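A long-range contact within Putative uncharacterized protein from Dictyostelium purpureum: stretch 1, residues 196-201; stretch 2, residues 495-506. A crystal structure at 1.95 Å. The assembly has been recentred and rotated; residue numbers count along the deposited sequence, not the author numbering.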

ATOM      1  N   GLY A 196      -4.404  -8.071  -5.961  1.00 27.05           N
ATOM      2  CA  GLY A 196      -5.007  -6.912  -6.581  1.00 26.73           C
ATOM      3  C   GLY A 196      -6.054  -6.285  -5.687  1.00 25.92           C
ATOM      4  O   GLY A 196      -6.115  -6.575  -4.498  1.00 25.63           O
ATOM      5  N   GLY A 197      -6.890  -5.435  -6.258  1.00 24.81           N
ATOM      6  CA  GLY A 197      -7.937  -4.808  -5.469  1.00 25.43           C
ATOM      7  C   GLY A 197      -8.654  -3.728  -6.228  1.00 26.53           C
ATOM      8  O   GLY A 197      -8.803  -3.821  -7.445  1.00 25.71           O
ATOM      9  N   GLN A 198      -9.085  -2.695  -5.505  1.00 25.86           N
ATOM     10  CA  GLN A 198      -9.772  -1.567  -6.102  1.00 23.19           C
ATOM     11  C   GLN A 198      -9.020  -0.249  -5.893  1.00 24.44           C
ATOM     12  O   GLN A 198      -8.618   0.072  -4.766  1.00 23.33           O
ATOM     13  CB  GLN A 198     -11.186  -1.434  -5.521  1.00 24.81           C
ATOM     14  CG  GLN A 198     -12.100  -2.639  -5.776  1.00 27.92           C
ATOM     15  CD  GLN A 198     -12.459  -2.807  -7.253  1.00 27.35           C
ATOM     16  OE1 GLN A 198     -12.877  -1.858  -7.917  1.00 28.03           O
ATOM     17  NE2 GLN A 198     -12.293  -4.019  -7.767  1.00 27.27           N
ATOM     18  N   SER A 199      -8.831   0.497  -6.981  1.00 23.52           N
ATOM     19  CA  SER A 199      -8.360   1.882  -6.913  1.00 24.28           C
ATOM     20  C   SER A 199      -9.566   2.780  -6.727  1.00 22.59           C
ATOM     21  O   SER A 199     -10.698   2.328  -6.885  1.00 24.64           O
ATOM     22  CB  SER A 199      -7.594   2.280  -8.178  1.00 26.03           C
ATOM     23  OG  SER A 199      -6.523   1.386  -8.455  1.00 23.62           O
ATOM     24  N   ILE A 200      -9.334   4.052  -6.395  1.00 24.36           N
ATOM     25  CA  ILE A 200     -10.426   5.012  -6.238  1.00 23.02           C
ATOM     26  C   ILE A 200     -10.060   6.343  -6.889  1.00 23.81           C
ATOM     27  O   ILE A 200      -8.951   6.854  -6.691  1.00 23.97           O
ATOM     28  CB  ILE A 200     -10.786   5.289  -4.749  1.00 22.26           C
ATOM     29  CG1 ILE A 200     -10.867   4.005  -3.916  1.00 24.46           C
ATOM     30  CG2 ILE A 200     -12.132   6.026  -4.629  1.00 22.52           C
ATOM     31  CD1 ILE A 200      -9.597   3.699  -3.120  1.00 25.73           C
ATOM     32  N   TRP A 201     -10.976   6.898  -7.683  1.00 22.01           N
ATOM     33  CA  TRP A 201     -10.750   8.238  -8.229  1.00 24.92           C
ATOM     34  C   TRP A 201     -11.947   9.139  -7.972  1.00 24.96           C
ATOM     35  O   TRP A 201     -13.062   8.671  -7.688  1.00 25.94           O
ATOM     36  CB  TRP A 201     -10.422   8.187  -9.737  1.00 24.62           C
ATOM     37  CG  TRP A 201     -11.512   7.662 -10.622  1.00 25.70           C
ATOM     38  CD1 TRP A 201     -11.743   6.356 -10.951  1.00 27.62           C
ATOM     39  CD2 TRP A 201     -12.500   8.429 -11.321  1.00 28.88           C
ATOM     40  NE1 TRP A 201     -12.823   6.261 -11.795  1.00 29.88           N
ATOM     41  CE2 TRP A 201     -13.308   7.519 -12.032  1.00 29.40           C
ATOM     42  CE3 TRP A 201     -12.800   9.796 -11.391  1.00 30.25           C
ATOM     43  CZ2 TRP A 201     -14.390   7.932 -12.813  1.00 31.87           C
ATOM     44  CZ3 TRP A 201     -13.875  10.200 -12.167  1.00 30.75           C
ATOM     45  CH2 TRP A 201     -14.648   9.271 -12.874  1.00 31.59           C
ATOM     46  N   THR A 495     -16.810 -10.993  -8.524  1.00 41.29           N
ATOM     47  CA  THR A 495     -16.802 -11.183  -7.083  1.00 41.61           C
ATOM     48  C   THR A 495     -15.587 -10.507  -6.471  1.00 39.77           C
ATOM     49  O   THR A 495     -14.692 -11.183  -5.964  1.00 38.42           O
ATOM     50  CB  THR A 495     -16.807 -12.680  -6.696  1.00 42.69           C
ATOM     51  OG1 THR A 495     -15.692 -13.340  -7.311  1.00 46.57           O
ATOM     52  CG2 THR A 495     -18.092 -13.343  -7.147  1.00 41.78           C
ATOM     53  N   THR A 496     -15.565  -9.175  -6.517  1.00 38.26           N
ATOM     54  CA  THR A 496     -14.422  -8.402  -6.042  1.00 38.17           C
ATOM     55  C   THR A 496     -14.379  -8.328  -4.523  1.00 37.34           C
ATOM     56  O   THR A 496     -15.407  -8.402  -3.855  1.00 37.29           O
ATOM     57  CB  THR A 496     -14.425  -6.961  -6.596  1.00 37.48           C
ATOM     58  OG1 THR A 496     -15.654  -6.313  -6.243  1.00 36.92           O
ATOM     59  CG2 THR A 496     -14.258  -6.965  -8.118  1.00 37.72           C
ATOM     60  N   LEU A 497     -13.169  -8.185  -3.992  1.00 36.65           N
ATOM     61  CA  LEU A 497     -12.941  -8.126  -2.551  1.00 36.49           C
ATOM     62  C   LEU A 497     -12.128  -6.892  -2.209  1.00 34.68           C
ATOM     63  O   LEU A 497     -11.253  -6.489  -2.989  1.00 33.79           O
ATOM     64  CB  LEU A 497     -12.199  -9.376  -2.065  1.00 35.97           C
ATOM     65  CG  LEU A 497     -12.857 -10.738  -2.281  1.00 38.21           C
ATOM     66  CD1 LEU A 497     -11.856 -11.848  -1.963  1.00 35.96           C
ATOM     67  CD2 LEU A 497     -14.115 -10.861  -1.421  1.00 36.47           C
ATOM     68  N   SER A 498     -12.391  -6.304  -1.044  1.00 30.14           N
ATOM     69  CA  SER A 498     -11.581  -5.182  -0.573  1.00 29.06           C
ATOM     70  C   SER A 498     -11.428  -5.190   0.943  1.00 29.95           C
ATOM     71  O   SER A 498     -12.410  -5.352   1.671  1.00 29.24           O
ATOM     72  CB  SER A 498     -12.192  -3.840  -1.014  1.00 30.15           C
ATOM     73  OG  SER A 498     -11.956  -3.583  -2.388  1.00 31.12           O
ATOM     74  N   PRO A 499     -10.195  -4.981   1.423  1.00 27.34           N
ATOM     75  CA  PRO A 499      -9.965  -4.841   2.865  1.00 26.18           C
ATOM     76  C   PRO A 499     -10.551  -3.540   3.407  1.00 25.62           C
ATOM     77  O   PRO A 499     -10.916  -2.646   2.641  1.00 25.06           O
ATOM     78  CB  PRO A 499      -8.436  -4.836   2.995  1.00 24.69           C
ATOM     79  CG  PRO A 499      -7.900  -5.224   1.604  1.00 27.79           C
ATOM     80  CD  PRO A 499      -8.958  -4.833   0.639  1.00 26.12           C
ATOM     81  N   TYR A 500     -10.607  -3.451   4.730  1.00 26.67           N
ATOM     82  CA  TYR A 500     -11.168  -2.302   5.432  1.00 26.26           C
ATOM     83  C   TYR A 500     -10.549  -1.005   4.950  1.00 25.70           C
ATOM     84  O   TYR A 500     -11.255  -0.029   4.713  1.00 24.24           O
ATOM     85  CB  TYR A 500     -10.950  -2.457   6.937  1.00 26.33           C
ATOM     86  CG  TYR A 500     -11.551  -1.335   7.761  1.00 28.31           C
ATOM     87  CD1 TYR A 500     -12.888  -1.367   8.137  1.00 29.59           C
ATOM     88  CD2 TYR A 500     -10.778  -0.250   8.166  1.00 25.68           C
ATOM     89  CE1 TYR A 500     -13.455  -0.338   8.892  1.00 29.30           C
ATOM     90  CE2 TYR A 500     -11.326   0.777   8.929  1.00 26.84           C
ATOM     91  CZ  TYR A 500     -12.669   0.729   9.285  1.00 29.79           C
ATOM     92  OH  TYR A 500     -13.226   1.750  10.042  1.00 29.82           O
ATOM     93  N   GLU A 501      -9.226  -1.015   4.802  1.00 24.04           N
ATOM     94  CA  GLU A 501      -8.484   0.179   4.414  1.00 24.73           C
ATOM     95  C   GLU A 501      -8.953   0.781   3.087  1.00 23.58           C
ATOM     96  O   GLU A 501      -9.078   2.000   2.982  1.00 22.27           O
ATOM     97  CB  GLU A 501      -6.986  -0.132   4.340  1.00 24.33           C
ATOM     98  CG  GLU A 501      -6.273  -0.066   5.681  1.00 29.63           C
ATOM     99  CD  GLU A 501      -6.516  -1.285   6.567  1.00 23.47           C
ATOM    100  OE1 GLU A 501      -6.127  -1.221   7.759  1.00 24.60           O
ATOM    101  OE2 GLU A 501      -7.079  -2.293   6.081  1.00 25.93           O
ATOM    102  N   THR A 502      -9.208  -0.060   2.085  1.00 23.11           N
ATOM    103  CA  THR A 502      -9.732   0.413   0.807  1.00 22.20           C
ATOM    104  C   THR A 502     -11.158   0.953   0.925  1.00 24.65           C
ATOM    105  O   THR A 502     -11.469   2.011   0.391  1.00 23.71           O
ATOM    106  CB  THR A 502      -9.708  -0.706  -0.264  1.00 24.25           C
ATOM    107  OG1 THR A 502      -8.352  -1.043  -0.555  1.00 24.54           O
ATOM    108  CG2 THR A 502     -10.358  -0.244  -1.556  1.00 25.20           C
ATOM    109  N   LYS A 503     -12.020   0.222   1.621  1.00 23.98           N
ATOM    110  CA  LYS A 503     -13.391   0.692   1.832  1.00 23.90           C
ATOM    111  C   LYS A 503     -13.423   2.030   2.575  1.00 24.30           C
ATOM    112  O   LYS A 503     -14.196   2.931   2.217  1.00 25.58           O
ATOM    113  CB  LYS A 503     -14.183  -0.350   2.597  1.00 26.06           C
ATOM    114  CG  LYS A 503     -14.335  -1.668   1.860  1.00 26.52           C
ATOM    115  CD  LYS A 503     -15.143  -2.668   2.688  1.00 31.49           C
ATOM    116  CE  LYS A 503     -15.678  -3.778   1.795  1.00 33.09           C
ATOM    117  NZ  LYS A 503     -15.142  -5.118   2.142  1.00 37.66           N
ATOM    118  N   LEU A 504     -12.582   2.166   3.599  1.00 23.39           N
ATOM    119  CA  LEU A 504     -12.500   3.434   4.337  1.00 24.64           C
ATOM    120  C   LEU A 504     -12.042   4.590   3.447  1.00 24.49           C
ATOM    121  O   LEU A 504     -12.669   5.668   3.438  1.00 23.40           O
ATOM    122  CB  LEU A 504     -11.561   3.303   5.545  1.00 24.47           C
ATOM    123  CG  LEU A 504     -11.328   4.572   6.375  1.00 24.40           C
ATOM    124  CD1 LEU A 504     -12.653   5.212   6.812  1.00 24.67           C
ATOM    125  CD2 LEU A 504     -10.472   4.278   7.594  1.00 24.80           C
ATOM    126  N   ILE A 505     -10.950   4.394   2.705  1.00 22.49           N
ATOM    127  CA  ILE A 505     -10.496   5.442   1.786  1.00 23.47           C
ATOM    128  C   ILE A 505     -11.620   5.798   0.797  1.00 22.53           C
ATOM    129  O   ILE A 505     -11.901   6.972   0.558  1.00 24.02           O
ATOM    130  CB  ILE A 505      -9.217   5.026   1.017  1.00 22.05           C
ATOM    131  CG1 ILE A 505      -8.014   4.938   1.966  1.00 22.68           C
ATOM    132  CG2 ILE A 505      -8.907   6.002  -0.093  1.00 23.20           C
ATOM    133  CD1 ILE A 505      -6.764   4.328   1.303  1.00 22.60           C
ATOM    134  N   HIS A 506     -12.282   4.785   0.251  1.00 23.27           N
ATOM    135  CA  HIS A 506     -13.398   5.023  -0.670  1.00 24.51           C
ATOM    136  C   HIS A 506     -14.530   5.851  -0.021  1.00 24.26           C
ATOM    137  O   HIS A 506     -14.953   6.871  -0.558  1.00 24.77           O
ATOM    138  CB  HIS A 506     -13.947   3.681  -1.172  1.00 24.74           C
ATOM    139  CG  HIS A 506     -15.164   3.804  -2.036  1.00 26.33           C
ATOM    140  ND1 HIS A 506     -16.210   2.911  -1.968  1.00 28.07           N
ATOM    141  CD2 HIS A 506     -15.490   4.692  -3.007  1.00 26.86           C
ATOM    142  CE1 HIS A 506     -17.139   3.253  -2.850  1.00 28.53           C
ATOM    143  NE2 HIS A 506     -16.724   4.329  -3.491  1.00 27.42           N
TER
HETATM  144  O   HOH W   1      -9.430  -3.462  -2.780  1.00 25.90           O
HETATM  145  O   HOH W   2     -11.012  -5.927  -5.685  1.00 28.98           O

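The strand of stretch 1 lies alongside helix 500-506, nearly parallel to it. The angle between their directions is 17°, and the axes approach to 9.1 Å. No direct hydrogen bond joins the stretches, which are about 300 residues apart in sequence. Van der Waals contacts and two bridging waters hold them together.

The strand alternates. Gln198 and Ile200 point toward the second stretch, whereas Ser199 points away.

Gln198 has chi1 and chi2 both m, with chi3 at -49°. This folded shape carries the amide toward the loop before the helix. Gln198 NE2 comes 3.6 Å from Thr496 CG2, and Gln198 CG lies 3.5 Å from Ser498 OG. Water 2 accepts from Gln198 NE2 (3.1 Å) and donates to Leu497 O (2.8 Å). The Leu497 side chain points away; its contribution is the backbone O, which takes the bond from water 2.

Ser498 adopts the m rotamer. Ser498 OG is 2.6 Å from water 1. The water accepts from Gln198 N at 2.9 Å. It thus ties the strand backbone to the serine hydroxyl. Pro499 follows at the N-cap position, and Lys503 NZ donates to Ser498 O at 2.8 Å.

The CB of Thr502 points toward the strand. Its m chi1 puts Thr502 CG2 against the strand, 3.7 Å from Gln198 O and 4.3 Å from Ile200 CD1. Thr502 OG1 is farther off, 3.5 Å from water 1.

Ile200 has chi1 m, but chi2 is 98°, between wells. Ile200 CD1 reaches Ile505 CG2 at 3.9 Å, an apolar contact between buried side chains. The m chi1 of Ile505 sets CG2 on the strand side and CG1 farther off. Ile200 CG2 lies 4.0 Å from His506 CD2. The histidine CB points sideways. Its t chi1 nevertheless leaves the ring within reach of Ile200, which meets it obliquely.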